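Local coordinates for protein TsrD (PDB 5X7L) that is a SnoaL-like polyketide cyclase family protein, with the cone-like alpha+beta fold of the NTF2 clan, whose specific role is not assigned, at residues Y20-P34 / G46-A58. Residues are numbered along the deposited sequence; the frame is centred on the assembly and turned at random.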
loop_
_atom_site.group_PDB
_atom_site.type_symbol
_atom_site.label_atom_id
_atom_site.label_comp_id
_atom_site.label_asym_id
_atom_site.label_seq_id
_atom_site.Cartn_x
_atom_site.Cartn_y
_atom_site.Cartn_z
ATOM N N TYR B 20 -17.539 -4.054 -6.804
ATOM C CA TYR B 20 -17.429 -2.600 -6.813
ATOM C C TYR B 20 -17.908 -1.997 -8.128
ATOM O O TYR B 20 -18.707 -1.063 -8.131
ATOM C CB TYR B 20 -15.988 -2.168 -6.537
ATOM C CG TYR B 20 -15.569 -2.392 -5.106
ATOM C CD1 TYR B 20 -15.096 -3.630 -4.690
ATOM C CD2 TYR B 20 -15.654 -1.368 -4.161
ATOM C CE1 TYR B 20 -14.718 -3.849 -3.376
ATOM C CE2 TYR B 20 -15.273 -1.580 -2.840
ATOM C CZ TYR B 20 -14.805 -2.825 -2.456
ATOM O OH TYR B 20 -14.420 -3.055 -1.155
ATOM N N ASN B 21 -17.424 -2.527 -9.245
ATOM C CA ASN B 21 -17.735 -1.945 -10.549
ATOM C C ASN B 21 -19.222 -2.041 -10.900
ATOM O O ASN B 21 -19.766 -1.157 -11.564
ATOM C CB ASN B 21 -16.871 -2.586 -11.637
ATOM C CG ASN B 21 -15.424 -2.133 -11.565
ATOM O OD1 ASN B 21 -15.149 -0.953 -11.363
ATOM N ND2 ASN B 21 -14.498 -3.065 -11.722
ATOM N N GLU B 22 -19.878 -3.097 -10.433
ATOM C CA GLU B 22 -21.307 -3.287 -10.680
ATOM C C GLU B 22 -22.177 -2.837 -9.507
ATOM O O GLU B 22 -23.400 -2.836 -9.614
ATOM C CB GLU B 22 -21.596 -4.755 -11.001
ATOM C CG GLU B 22 -20.848 -5.256 -12.223
ATOM C CD GLU B 22 -20.994 -6.748 -12.448
ATOM O OE1 GLU B 22 -21.926 -7.360 -11.883
ATOM O OE2 GLU B 22 -20.169 -7.312 -13.197
ATOM N N GLY B 23 -21.552 -2.450 -8.397
ATOM C CA GLY B 23 -22.288 -2.110 -7.183
ATOM C C GLY B 23 -23.215 -3.236 -6.755
ATOM O O GLY B 23 -24.344 -2.995 -6.330
ATOM N N ASP B 24 -22.729 -4.469 -6.879
ATOM C CA ASP B 24 -23.519 -5.663 -6.600
ATOM C C ASP B 24 -22.803 -6.476 -5.527
ATOM O O ASP B 24 -21.860 -7.210 -5.831
ATOM C CB ASP B 24 -23.704 -6.488 -7.880
ATOM C CG ASP B 24 -24.586 -7.714 -7.679
ATOM O OD1 ASP B 24 -24.945 -8.034 -6.526
ATOM O OD2 ASP B 24 -24.920 -8.370 -8.685
ATOM N N PRO B 25 -23.243 -6.345 -4.263
ATOM C CA PRO B 25 -22.579 -7.068 -3.178
ATOM C C PRO B 25 -22.567 -8.587 -3.336
ATOM O O PRO B 25 -21.752 -9.239 -2.695
ATOM C CB PRO B 25 -23.394 -6.668 -1.941
ATOM C CG PRO B 25 -24.001 -5.357 -2.294
ATOM C CD PRO B 25 -24.312 -5.462 -3.761
ATOM N N ARG B 26 -23.443 -9.152 -4.166
ATOM C CA ARG B 26 -23.487 -10.609 -4.320
ATOM C C ARG B 26 -22.168 -11.194 -4.834
ATOM O O ARG B 26 -21.831 -12.337 -4.518
ATOM C CB ARG B 26 -24.640 -11.027 -5.232
ATOM C CG ARG B 26 -26.012 -10.742 -4.640
ATOM C CD ARG B 26 -27.121 -11.054 -5.623
ATOM N NE ARG B 26 -27.030 -10.199 -6.801
ATOM C CZ ARG B 26 -27.914 -10.181 -7.792
ATOM N NH1 ARG B 26 -28.980 -10.973 -7.761
ATOM N NH2 ARG B 26 -27.727 -9.359 -8.817
ATOM N N HIS B 27 -21.413 -10.421 -5.607
ATOM C CA HIS B 27 -20.097 -10.881 -6.041
ATOM C C HIS B 27 -19.173 -11.207 -4.865
ATOM O O HIS B 27 -18.293 -12.064 -4.983
ATOM C CB HIS B 27 -19.435 -9.842 -6.935
ATOM C CG HIS B 27 -19.925 -9.874 -8.343
ATOM N ND1 HIS B 27 -19.642 -10.915 -9.199
ATOM C CD2 HIS B 27 -20.675 -8.997 -9.050
ATOM C CE1 HIS B 27 -20.198 -10.682 -10.373
ATOM N NE2 HIS B 27 -20.831 -9.524 -10.309
ATOM N N LEU B 28 -19.363 -10.526 -3.736
ATOM C CA LEU B 28 -18.544 -10.781 -2.552
ATOM C C LEU B 28 -18.739 -12.186 -1.996
ATOM O O LEU B 28 -17.850 -12.722 -1.342
ATOM C CB LEU B 28 -18.830 -9.758 -1.453
ATOM C CG LEU B 28 -18.522 -8.306 -1.814
ATOM C CD1 LEU B 28 -18.810 -7.416 -0.617
ATOM C CD2 LEU B 28 -17.079 -8.135 -2.277
ATOM N N ASP B 29 -19.892 -12.790 -2.249
ATOM C CA ASP B 29 -20.132 -14.139 -1.751
ATOM C C ASP B 29 -19.201 -15.148 -2.408
ATOM O O ASP B 29 -18.981 -16.236 -1.878
ATOM C CB ASP B 29 -21.591 -14.530 -1.961
ATOM C CG ASP B 29 -22.523 -13.679 -1.138
ATOM O OD1 ASP B 29 -22.296 -13.577 0.088
ATOM O OD2 ASP B 29 -23.459 -13.083 -1.708
ATOM N N HIS B 30 -18.644 -14.776 -3.556
ATOM C CA HIS B 30 -17.758 -15.657 -4.301
ATOM C C HIS B 30 -16.282 -15.363 -4.081
ATOM O O HIS B 30 -15.435 -16.040 -4.655
ATOM C CB HIS B 30 -18.106 -15.581 -5.785
ATOM C CG HIS B 30 -19.533 -15.922 -6.061
ATOM N ND1 HIS B 30 -19.957 -17.215 -6.279
ATOM C CD2 HIS B 30 -20.644 -15.150 -6.092
ATOM C CE1 HIS B 30 -21.265 -17.219 -6.463
ATOM N NE2 HIS B 30 -21.707 -15.980 -6.350
ATOM N N CYS B 31 -15.966 -14.375 -3.246
ATOM C CA CYS B 31 -14.561 -14.098 -2.935
ATOM C C CYS B 31 -14.245 -13.814 -1.467
ATOM O O CYS B 31 -13.086 -13.930 -1.083
ATOM C CB CYS B 31 -14.026 -12.950 -3.799
ATOM S SG CYS B 31 -14.875 -11.374 -3.590
ATOM N N LEU B 32 -15.243 -13.445 -0.661
ATOM C CA LEU B 32 -15.009 -13.149 0.754
ATOM C C LEU B 32 -15.598 -14.203 1.673
ATOM O O LEU B 32 -16.692 -14.718 1.442
ATOM C CB LEU B 32 -15.589 -11.790 1.144
ATOM C CG LEU B 32 -15.156 -10.563 0.341
ATOM C CD1 LEU B 32 -15.640 -9.309 1.041
ATOM C CD2 LEU B 32 -13.652 -10.499 0.124
ATOM N N HIS B 33 -14.861 -14.491 2.738
ATOM C CA HIS B 33 -15.305 -15.403 3.779
ATOM C C HIS B 33 -16.534 -14.835 4.495
ATOM O O HIS B 33 -16.567 -13.644 4.798
ATOM C CB HIS B 33 -14.170 -15.606 4.781
ATOM C CG HIS B 33 -14.268 -16.878 5.558
ATOM N ND1 HIS B 33 -15.179 -17.062 6.573
ATOM C CD2 HIS B 33 -13.558 -18.026 5.477
ATOM C CE1 HIS B 33 -15.034 -18.271 7.081
ATOM N NE2 HIS B 33 -14.055 -18.877 6.434
ATOM N N PRO B 34 -17.540 -15.679 4.783
ATOM C CA PRO B 34 -18.694 -15.170 5.538
ATOM C C PRO B 34 -18.317 -14.574 6.900
ATOM O O PRO B 34 -19.017 -13.695 7.399
ATOM C CB PRO B 34 -19.576 -16.414 5.709
ATOM C CG PRO B 34 -19.233 -17.271 4.543
ATOM C CD PRO B 34 -17.754 -17.065 4.330
ATOM N N GLY B 46 -17.817 -9.911 10.007
ATOM C CA GLY B 46 -18.269 -10.796 8.949
ATOM C C GLY B 46 -18.440 -10.091 7.620
ATOM O O GLY B 46 -18.122 -8.908 7.469
ATOM N N ILE B 47 -18.961 -10.827 6.650
ATOM C CA ILE B 47 -19.093 -10.317 5.295
ATOM C C ILE B 47 -20.046 -9.116 5.202
ATOM O O ILE B 47 -19.908 -8.295 4.290
ATOM C CB ILE B 47 -19.507 -11.463 4.328
ATOM C CG1 ILE B 47 -19.353 -11.043 2.863
ATOM C CG2 ILE B 47 -20.916 -11.973 4.627
ATOM C CD1 ILE B 47 -19.490 -12.200 1.887
ATOM N N GLU B 48 -20.980 -8.981 6.143
ATOM C CA GLU B 48 -21.880 -7.822 6.143
ATOM C C GLU B 48 -21.127 -6.489 6.181
ATOM O O GLU B 48 -21.579 -5.507 5.596
ATOM C CB GLU B 48 -22.883 -7.894 7.297
ATOM C CG GLU B 48 -24.082 -8.787 7.002
ATOM C CD GLU B 48 -25.116 -8.117 6.112
ATOM O OE1 GLU B 48 -25.659 -7.071 6.521
ATOM O OE2 GLU B 48 -25.398 -8.627 5.003
ATOM N N GLY B 49 -19.983 -6.451 6.859
ATOM C CA GLY B 49 -19.177 -5.237 6.896
ATOM C C GLY B 49 -18.712 -4.808 5.514
ATOM O O GLY B 49 -18.682 -3.616 5.198
HETATM N N MSE B 50 -18.346 -5.780 4.686
HETATM C CA MSE B 50 -17.894 -5.486 3.329
HETATM C C MSE B 50 -19.053 -5.227 2.388
HETATM O O MSE B 50 -18.930 -4.411 1.476
HETATM C CB MSE B 50 -16.998 -6.608 2.812
HETATM C CG MSE B 50 -15.626 -6.606 3.486
HETATM SE SE MSE B 50 -14.542 -5.029 3.003
HETATM C CE MSE B 50 -14.011 -5.579 1.203
ATOM N N ARG B 51 -20.181 -5.903 2.594
ATOM C CA ARG B 51 -21.383 -5.593 1.822
ATOM C C ARG B 51 -21.800 -4.140 2.046
ATOM O O ARG B 51 -22.203 -3.449 1.109
ATOM C CB ARG B 51 -22.533 -6.524 2.200
ATOM C CG ARG B 51 -22.294 -7.982 1.862
ATOM C CD ARG B 51 -23.363 -8.853 2.483
ATOM N NE ARG B 51 -23.204 -10.254 2.123
ATOM C CZ ARG B 51 -23.882 -11.254 2.678
ATOM N NH1 ARG B 51 -24.746 -11.020 3.659
ATOM N NH2 ARG B 51 -23.691 -12.496 2.257
ATOM N N ALA B 52 -21.694 -3.684 3.292
ATOM C CA ALA B 52 -22.023 -2.299 3.633
ATOM C C ALA B 52 -21.121 -1.308 2.892
ATOM O O ALA B 52 -21.577 -0.245 2.463
ATOM C CB ALA B 52 -21.927 -2.084 5.138
ATOM N N ALA B 53 -19.848 -1.654 2.745
ATOM C CA ALA B 53 -18.919 -0.810 1.995
ATOM C C ALA B 53 -19.354 -0.668 0.534
ATOM O O ALA B 53 -19.344 0.434 -0.013
ATOM C CB ALA B 53 -17.501 -1.360 2.083
ATOM N N ILE B 54 -19.754 -1.776 -0.090
ATOM C CA ILE B 54 -20.228 -1.740 -1.478
ATOM C C ILE B 54 -21.406 -0.783 -1.619
ATOM O O ILE B 54 -21.435 0.040 -2.533
ATOM C CB ILE B 54 -20.656 -3.138 -1.994
ATOM C CG1 ILE B 54 -19.468 -4.106 -2.021
ATOM C CG2 ILE B 54 -21.292 -3.038 -3.380
ATOM C CD1 ILE B 54 -18.299 -3.660 -2.872
ATOM N N ARG B 55 -22.371 -0.887 -0.710
ATOM C CA ARG B 55 -23.549 -0.026 -0.756
ATOM C C ARG B 55 -23.170 1.441 -0.575
ATOM O O ARG B 55 -23.716 2.312 -1.251
ATOM C CB ARG B 55 -24.568 -0.443 0.303
ATOM C CG ARG B 55 -25.137 -1.833 0.088
ATOM C CD ARG B 55 -26.390 -2.055 0.919
ATOM N NE ARG B 55 -26.135 -1.887 2.348
ATOM C CZ ARG B 55 -25.667 -2.839 3.153
ATOM N NH1 ARG B 55 -25.389 -4.050 2.680
ATOM N NH2 ARG B 55 -25.469 -2.577 4.438
ATOM N N ARG B 56 -22.228 1.707 0.324
ATOM C CA ARG B 56 -21.779 3.076 0.576
ATOM C C ARG B 56 -21.111 3.684 -0.655
ATOM O O ARG B 56 -21.420 4.814 -1.038
ATOM C CB ARG B 56 -20.821 3.126 1.770
ATOM C CG ARG B 56 -20.200 4.495 2.006
ATOM C CD ARG B 56 -19.395 4.539 3.297
ATOM N NE ARG B 56 -18.363 3.503 3.349
ATOM C CZ ARG B 56 -17.185 3.569 2.731
ATOM N NH1 ARG B 56 -16.861 4.626 1.993
ATOM N NH2 ARG B 56 -16.324 2.565 2.853
ATOM N N TRP B 57 -20.195 2.945 -1.270
ATOM C CA TRP B 57 -19.516 3.444 -2.464
ATOM C C TRP B 57 -20.496 3.672 -3.613
ATOM O O TRP B 57 -20.372 4.645 -4.354
ATOM C CB TRP B 57 -18.417 2.489 -2.919
ATOM C CG TRP B 57 -17.222 2.436 -2.021
ATOM C CD1 TRP B 57 -16.738 1.338 -1.377
ATOM C CD2 TRP B 57 -16.346 3.519 -1.680
ATOM N NE1 TRP B 57 -15.620 1.666 -0.652
ATOM C CE2 TRP B 57 -15.357 3.000 -0.820
ATOM C CE3 TRP B 57 -16.305 4.879 -2.012
ATOM C CZ2 TRP B 57 -14.335 3.789 -0.291
ATOM C CZ3 TRP B 57 -15.287 5.664 -1.485
ATOM C CH2 TRP B 57 -14.317 5.115 -0.632
ATOM N N ALA B 58 -21.471 2.775 -3.748
ATOM C CA ALA B 58 -22.480 2.883 -4.801
ATOM C C ALA B 58 -23.310 4.159 -4.671
ATOM O O ALA B 58 -23.835 4.667 -5.664
ATOM C CB ALA B 58 -23.389 1.661 -4.794
HETATM O O HOH W 1 -14.097 -0.690 0.490
HETATM O O HOH W 2 -22.890 -10.553 -0.652
#
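Ile54 drives its CD1 methyl straight onto the ring of Tyr20, a CH-pi contact 3.4 Å from CD1 to the ring centroid and only 3° off the normal. The two branches of Ile54 divide the work: CG1, beside the backbone N, carries CD1 to the tyrosine, while CG2, anti to that N, packs on Pro25 CG at 3.7 Å. Leu28 meets Ile54 tip to tip, its CD1 3.7 Å from Ile54 CG1. One turn nearer the start of helix 47-60, Leu32 CD1 lies 3.5 Å from Met50 CB (a selenomethionine), and Ile47 CD1 packs against the CB atoms of Leu28 and Leu32 and Leu28 O, beside Asp29 OD1. The Tyr20 and Trp57 rings meet obliquely, planes 49° apart; water 1 joins Tyr20 OH to Trp57 NE1, from which it accepts.

Those leucines, Ile47, Met50 and Ile54 are buried; Pro25, Asp29 and Arg51, partly exposed, form a looser, watered side. Extended Arg51 gives NH2 to the syn lone pair of Asp29 OD1 at 2.8 Å, the carboxylate turned 77° from the guanidinium. Asp29 and Glu48 at its edge, with Ile47 CG2 over one face, fix the guanidinium's orientation. Water 2 donates to Pro25 O and Asp29 OD2 and accepts weakly from Arg51 NE. Ile47 N bonds Pro34 O.

This is helix-on-helix and helix-on-sheet packing of the NTF2-like fold: helix 47-60 lies against the Schellman-capped end of helix 6-22 and the following turn. Tyr20 and Trp57 bring both helices onto Leu64 of strand 61-74, while Leu32 and backbone bonds of Cys31 and His33 join Phe117 of strand 116-124.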